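PDB 5LJL: flavodoxin from Streptococcus pneumoniae serotype 4, which binds the cofactor FMN and probably serves as a low-potential electron donor to a number of redox enzymes. Local coordinates for residues 35-39 against 40-44; 70-73 against 74-78. All coordinates share one frame; numbering follows the deposited sequence. Where two conformers were deposited one is given.

Contact 1 (35-39 against 40-44)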
ATOM      1  N   ASP A  35     -11.286  -1.110  -4.180  1.00 14.01           N
ATOM      2  CA  ASP A  35     -11.605  -1.703  -2.874  1.00 15.25           C
ATOM      3  C   ASP A  35     -10.562  -1.227  -1.858  1.00 13.67           C
ATOM      4  O   ASP A  35      -9.374  -1.253  -2.191  1.00 13.82           O
ATOM      5  CB  ASP A  35     -11.523  -3.220  -2.974  1.00 14.26           C
ATOM      6  CG  ASP A  35     -12.500  -3.807  -3.965  1.00 15.23           C
ATOM      7  OD1 ASP A  35     -13.592  -3.217  -4.164  1.00 20.15           O
ATOM      8  OD2 ASP A  35     -12.153  -4.828  -4.570  1.00 15.12           O
ATOM      9  N   VAL A  36     -10.964  -0.851  -0.642  1.00 12.85           N
ATOM     10  CA  VAL A  36     -10.070  -0.402   0.442  1.00 15.08           C
ATOM     11  C   VAL A  36     -10.463  -1.260   1.648  1.00 15.52           C
ATOM     12  O   VAL A  36     -11.614  -1.206   2.124  1.00 15.44           O
ATOM     13  CB  VAL A  36     -10.258   1.096   0.793  1.00 16.42           C
ATOM     14  CG1 VAL A  36      -9.312   1.583   1.895  1.00 17.56           C
ATOM     15  CG2 VAL A  36     -10.104   1.980  -0.445  1.00 16.81           C
ATOM     16  N   ASP A  37      -9.548  -2.096   2.099  1.00 15.18           N
ATOM     17  CA  ASP A  37      -9.866  -3.036   3.186  1.00 15.84           C
ATOM     18  C   ASP A  37      -8.736  -3.122   4.184  1.00 15.17           C
ATOM     19  O   ASP A  37      -7.571  -3.101   3.809  1.00 12.93           O
ATOM     20  CB  ASP A  37     -10.088  -4.407   2.600  1.00 15.28           C
ATOM     21  CG  ASP A  37     -11.300  -4.480   1.715  1.00 19.67           C
ATOM     22  OD1 ASP A  37     -12.436  -4.574   2.238  1.00 19.81           O
ATOM     23  OD2 ASP A  37     -11.150  -4.415   0.497  1.00 15.82           O
ATOM     24  N   GLU A  38      -9.090  -3.267   5.473  1.00 15.99           N
ATOM     25  CA  GLU A  38      -8.099  -3.584   6.488  1.00 17.43           C
ATOM     26  C   GLU A  38      -7.622  -4.972   6.273  1.00 14.90           C
ATOM     27  O   GLU A  38      -8.406  -5.832   5.781  1.00 14.68           O
ATOM     28  CB  GLU A  38      -8.674  -3.403   7.887  1.00 19.51           C
ATOM     29  CG  GLU A  38      -7.595  -3.309   8.931  1.00 24.06           C
ATOM     30  CD  GLU A  38      -8.125  -3.405  10.348  1.00 34.64           C
ATOM     31  OE1 GLU A  38      -9.378  -3.521  10.527  1.00 41.63           O
ATOM     32  OE2 GLU A  38      -7.263  -3.393  11.278  1.00 35.82           O
ATOM     33  N   CYS A  39      -6.326  -5.185   6.519  1.00 13.54           N
ATOM     34  CA  CYS A  39      -5.696  -6.454   6.251  1.00 15.49           C
ATOM     35  C   CYS A  39      -6.320  -7.652   6.957  1.00 18.14           C
ATOM     36  O   CYS A  39      -6.248  -8.740   6.386  1.00 20.18           O
ATOM     37  CB  CYS A  39      -4.198  -6.381   6.548  1.00 15.40           C
ATOM     38  SG  CYS A  39      -3.755  -6.146   8.277  1.00 17.09           S
ATOM     39  N   THR A  40      -6.972  -7.442   8.113  1.00 20.33           N
ATOM     40  CA  THR A  40      -7.682  -8.550   8.798  1.00 25.60           C
ATOM     41  C   THR A  40      -8.964  -8.965   8.083  1.00 24.62           C
ATOM     42  O   THR A  40      -9.613  -9.880   8.534  1.00 23.88           O
ATOM     43  CB  THR A  40      -8.183  -8.238  10.243  1.00 28.40           C
ATOM     44  OG1 THR A  40      -7.727  -6.960  10.666  1.00 41.63           O
ATOM     45  CG2 THR A  40      -7.718  -9.305  11.213  1.00 37.66           C
ATOM     46  N   THR A  41      -9.388  -8.273   7.029  1.00 19.43           N
ATOM     47  CA  THR A  41     -10.689  -8.559   6.436  1.00 16.25           C
ATOM     48  C   THR A  41     -10.609  -9.090   4.994  1.00 15.54           C
ATOM     49  O   THR A  41     -11.645  -9.229   4.345  1.00 15.98           O
ATOM     50  CB  THR A  41     -11.625  -7.334   6.497  1.00 16.55           C
ATOM     51  OG1 THR A  41     -11.118  -6.289   5.607  1.00 14.92           O
ATOM     52  CG2 THR A  41     -11.799  -6.809   7.929  1.00 18.26           C
ATOM     53  N   VAL A  42      -9.382  -9.269   4.472  1.00 15.58           N
ATOM     54  CA  VAL A  42      -9.230  -9.777   3.116  1.00 14.57           C
ATOM     55  C   VAL A  42      -8.145 -10.857   3.094  1.00 13.92           C
ATOM     56  O   VAL A  42      -7.441 -11.058   4.089  1.00 14.71           O
ATOM     57  CB  VAL A  42      -8.858  -8.637   2.130  1.00 15.73           C
ATOM     58  CG1 VAL A  42      -9.976  -7.646   2.010  1.00 16.48           C
ATOM     59  CG2 VAL A  42      -7.582  -7.957   2.588  1.00 15.39           C
ATOM     60  N   ASP A  43      -8.014 -11.518   1.947  1.00 14.33           N
ATOM     61  CA  ASP A  43      -6.922 -12.476   1.711  0.50 14.28           C
ATOM     62  C   ASP A  43      -5.933 -11.880   0.749  1.00 13.10           C
ATOM     63  O   ASP A  43      -6.349 -11.202  -0.198  1.00 12.09           O
ATOM     64  CB  ASP A  43      -7.482 -13.769   1.128  0.50 15.49           C
ATOM     65  CG  ASP A  43      -8.296 -14.550   2.145  0.50 16.30           C
ATOM     66  OD1 ASP A  43      -7.728 -14.872   3.204  0.50 16.43           O
ATOM     67  OD2 ASP A  43      -9.500 -14.818   1.882  0.50 16.36           O
ATOM     68  N   ALA A  44      -4.649 -12.123   0.972  1.00 13.76           N
ATOM     69  CA  ALA A  44      -3.626 -11.627  -0.006  1.00 13.07           C
ATOM     70  C   ALA A  44      -3.985 -12.086  -1.429  1.00 12.41           C
ATOM     71  O   ALA A  44      -3.816 -11.341  -2.427  1.00 12.34           O
ATOM     72  CB  ALA A  44      -2.215 -12.060   0.395  1.00 14.71           C
TER
HETATM   73  O   HOH W   1     -13.492  -7.507   3.202  1.00 22.27           O
HETATM   74  O   HOH W   2      -9.860  -4.924  12.551  1.00 40.79           O
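The side chain of Asp37 points to the turn that follows its strand and meets Thr41 and Val42. Its CB lies 3.3 Å from Val42 CG1 and farther, 3.7 Å, from Thr41 OG1. One bond on, CG stays close to the same methyl, at 3.4 Å from Val42 CG1. At the tip both carboxylate oxygens lie beside Val42 CG1, and OD1 also accepts a long bond, 3.3 Å, from a water that donates to Thr41 O too. An aspartate suits this partly exposed place, as its short stem packs on valine while its carboxylate reaches solvent. The fold here is the flavodoxin parallel sheet, in which strand 33-38, at one edge, runs into a type I beta turn over residues 38-41. Thr41 N closes the turn on Glu38 O at 2.9 Å, from above the carbonyl plane. A chi1 of 68° sets Thr41 OG1 between its backbone N and carbonyl carbon, where the hydroxyl can donate to Glu38 O at 2.8 Å, much nearer that plane (16° from it). The oxygen thus takes two donors from one threonine. Buried Cys39, small and only weakly polar, turns its side chain from the loop toward Val8, Glu68 and Met69.

Contact 2 (70-73 against 74-78)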
ATOM      1  N   MET A  70       1.461  -9.916   9.642  1.00 16.54           N
ATOM      2  CA  MET A  70       2.381 -11.056   9.497  1.00 17.65           C
ATOM      3  C   MET A  70       1.806 -12.182   8.641  1.00 15.17           C
ATOM      4  O   MET A  70       2.453 -12.640   7.722  1.00 14.85           O
ATOM      5  CB  MET A  70       2.847 -11.568  10.867  1.00 22.76           C
ATOM      6  CG  MET A  70       4.050 -10.775  11.386  1.00 25.51           C
ATOM      7  SD  MET A  70       4.773 -11.512  12.934  1.00 35.73           S
ATOM      8  CE  MET A  70       4.565 -13.238  12.556  1.00 35.90           C
ATOM      9  N   ASP A  71       0.579 -12.558   8.881  1.00 15.59           N
ATOM     10  CA  ASP A  71      -0.101 -13.565   8.065  1.00 18.98           C
ATOM     11  C   ASP A  71      -0.333 -13.155   6.595  1.00 15.87           C
ATOM     12  O   ASP A  71      -0.167 -13.920   5.686  1.00 13.92           O
ATOM     13  CB  ASP A  71      -1.468 -13.877   8.679  1.00 25.39           C
ATOM     14  CG  ASP A  71      -1.480 -15.162   9.363  1.00 35.29           C
ATOM     15  OD1 ASP A  71      -2.297 -15.997   8.922  1.00 57.45           O
ATOM     16  OD2 ASP A  71      -0.645 -15.396  10.265  1.00 36.11           O
ATOM     17  N   PHE A  72      -0.731 -11.886   6.397  1.00 14.52           N
ATOM     18  CA  PHE A  72      -0.971 -11.328   5.086  1.00 12.20           C
ATOM     19  C   PHE A  72       0.366 -11.339   4.273  1.00 11.73           C
ATOM     20  O   PHE A  72       0.388 -11.672   3.120  1.00 12.90           O
ATOM     21  CB  PHE A  72      -1.537  -9.904   5.255  1.00 12.13           C
ATOM     22  CG  PHE A  72      -1.965  -9.289   3.949  1.00 11.74           C
ATOM     23  CD1 PHE A  72      -3.222  -9.523   3.440  1.00 11.30           C
ATOM     24  CD2 PHE A  72      -1.055  -8.555   3.182  1.00 11.35           C
ATOM     25  CE1 PHE A  72      -3.633  -9.008   2.234  1.00 11.59           C
ATOM     26  CE2 PHE A  72      -1.436  -8.044   1.951  1.00 11.70           C
ATOM     27  CZ  PHE A  72      -2.725  -8.277   1.465  1.00 10.96           C
ATOM     28  N   TYR A  73       1.452 -10.909   4.920  1.00 11.33           N
ATOM     29  CA  TYR A  73       2.792 -10.917   4.293  1.00 10.75           C
ATOM     30  C   TYR A  73       3.158 -12.351   3.853  1.00 10.86           C
ATOM     31  O   TYR A  73       3.700 -12.527   2.766  1.00 10.53           O
ATOM     32  CB  TYR A  73       3.855 -10.332   5.220  1.00 10.86           C
ATOM     33  CG  TYR A  73       5.310 -10.365   4.768  1.00 11.36           C
ATOM     34  CD1 TYR A  73       5.908  -9.256   4.250  1.00 11.31           C
ATOM     35  CD2 TYR A  73       6.102 -11.507   4.962  1.00 11.49           C
ATOM     36  CE1 TYR A  73       7.217  -9.283   3.816  1.00 11.77           C
ATOM     37  CE2 TYR A  73       7.420 -11.560   4.558  1.00 12.08           C
ATOM     38  CZ  TYR A  73       7.985 -10.471   3.983  1.00 11.65           C
ATOM     39  OH  TYR A  73       9.317 -10.573   3.655  1.00 12.75           O
ATOM     40  N   GLU A  74       2.952 -13.322   4.754  1.00 10.86           N
ATOM     41  CA  GLU A  74       3.281 -14.712   4.431  1.00 12.54           C
ATOM     42  C   GLU A  74       2.512 -15.195   3.236  1.00 12.97           C
ATOM     43  O   GLU A  74       3.102 -15.835   2.327  1.00 12.52           O
ATOM     44  CB  GLU A  74       3.041 -15.659   5.657  1.00 14.66           C
ATOM     45  CG  GLU A  74       4.030 -15.351   6.787  1.00 15.82           C
ATOM     46  CD  GLU A  74       3.729 -16.018   8.133  1.00 18.93           C
ATOM     47  OE1 GLU A  74       2.817 -16.844   8.180  1.00 25.70           O
ATOM     48  OE2 GLU A  74       4.380 -15.699   9.144  1.00 21.61           O
ATOM     49  N   ASP A  75       1.203 -14.926   3.255  1.00 12.43           N
ATOM     50  CA  ASP A  75       0.380 -15.315   2.145  1.00 13.72           C
ATOM     51  C   ASP A  75       0.782 -14.626   0.841  1.00 12.69           C
ATOM     52  O   ASP A  75       0.867 -15.295  -0.231  1.00 11.74           O
ATOM     53  CB  ASP A  75      -1.122 -15.108   2.426  1.00 15.20           C
ATOM     54  CG  ASP A  75      -1.670 -15.974   3.563  1.00 19.03           C
ATOM     55  OD1 ASP A  75      -0.997 -16.959   3.961  1.00 20.54           O
ATOM     56  OD2 ASP A  75      -2.756 -15.601   4.106  1.00 21.45           O
ATOM     57  N   LEU A  76       1.059 -13.319   0.915  1.00 11.50           N
ATOM     58  CA  LEU A  76       1.483 -12.590  -0.269  1.00 11.01           C
ATOM     59  C   LEU A  76       2.835 -13.125  -0.854  1.00 11.38           C
ATOM     60  O   LEU A  76       2.961 -13.291  -2.095  1.00 11.83           O
ATOM     61  CB  LEU A  76       1.573 -11.093   0.053  1.00 11.41           C
ATOM     62  CG  LEU A  76       2.110 -10.181  -1.019  1.00 12.05           C
ATOM     63  CD1 LEU A  76       1.264 -10.186  -2.283  1.00 13.28           C
ATOM     64  CD2 LEU A  76       2.251  -8.757  -0.481  1.00 11.49           C
ATOM     65  N   ALA A  77       3.776 -13.468   0.053  1.00  9.61           N
ATOM     66  CA  ALA A  77       5.117 -13.909  -0.387  1.00 10.48           C
ATOM     67  C   ALA A  77       4.982 -15.237  -1.180  1.00 11.36           C
ATOM     68  O   ALA A  77       5.849 -15.618  -1.956  1.00 11.91           O
ATOM     69  CB  ALA A  77       6.014 -14.122   0.828  1.00 10.64           C
ATOM     70  N   ASP A  78       3.933 -15.960  -0.941  1.00 12.64           N
ATOM     71  CA  ASP A  78       3.770 -17.248  -1.651  1.00 14.44           C
ATOM     72  C   ASP A  78       3.027 -17.117  -2.953  1.00 16.18           C
ATOM     73  O   ASP A  78       2.777 -18.141  -3.581  1.00 15.97           O
ATOM     74  CB  ASP A  78       3.022 -18.264  -0.756  1.00 15.35           C
ATOM     75  CG  ASP A  78       3.276 -19.738  -1.160  1.00 19.13           C
ATOM     76  OD1 ASP A  78       4.353 -20.118  -1.717  1.00 18.97           O
ATOM     77  OD2 ASP A  78       2.351 -20.512  -0.858  1.00 21.52           O
TER
HETATM   78  O   HOH W   3      -0.059 -16.956   7.368  1.00 42.93           O
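Helix 67-77, the connection of a beta-alpha-beta unit, carries Glu74 one turn beyond Met70, and Glu74 N donates to Met70 O at 3.1 Å. Three more i to i+4 bonds follow, from Asp75, Leu76 and Ala77 to Asp71, Phe72 and Tyr73; that of Leu76 N to Phe72 O is the shortest, at 2.8 Å. The Glu74 side chain folds back along the helix: with chi1 at -67° its CG stands opposite its own carbonyl carbon and comes to 3.3 Å from Met70 O. Beyond CG it runs extended to the exposed carboxylate, where OE1 accepts from a water at 3.0 Å that donates weakly to Asp71 O as well. Asp71 OD2 is 4.3 Å from Glu74 OE1, a pairing of like charges that probably costs little beside solvent. This is an amphipathic helix in the crossover between strands 52-56 and 85-92, and Phe72 and Leu76 face the inside. Phe72 CE2 comes no nearer than 4.5 Å to Leu76 CD2, which approaches the ring obliquely, a loose apolar contact. Both are large and apolar, which suits their buried places; Leu76 reaches Leu81 and, on helix 101-113, Val109 and Phe110. Exposed Ala77, its CB 3.4 Å from Tyr73 O, touches Val109 at the margin of that packing.

In the fold
Contact 1 lies at the surface, where edge strand 33-38 leaves the sheet; contact 2 is partly buried and stays within helix 67-77, so the two hold different elements. Their centres are about 12 Å apart, yet they meet: Ala44, the last residue of 40-44, within the loop that runs on to strand 52-56, sets its CA 3.4 Å from Phe72 CE1 and its CB 3.8 Å from Asp75 CB. Its lack of bulk suits that close packing against the helix. The chemistry follows the place. In 35-44 a side-chain hydroxyl reinforces the turn, whereas in 70-78 regular backbone bonds do the holding and side chains divide between an acidic, hydrated face and an apolar one.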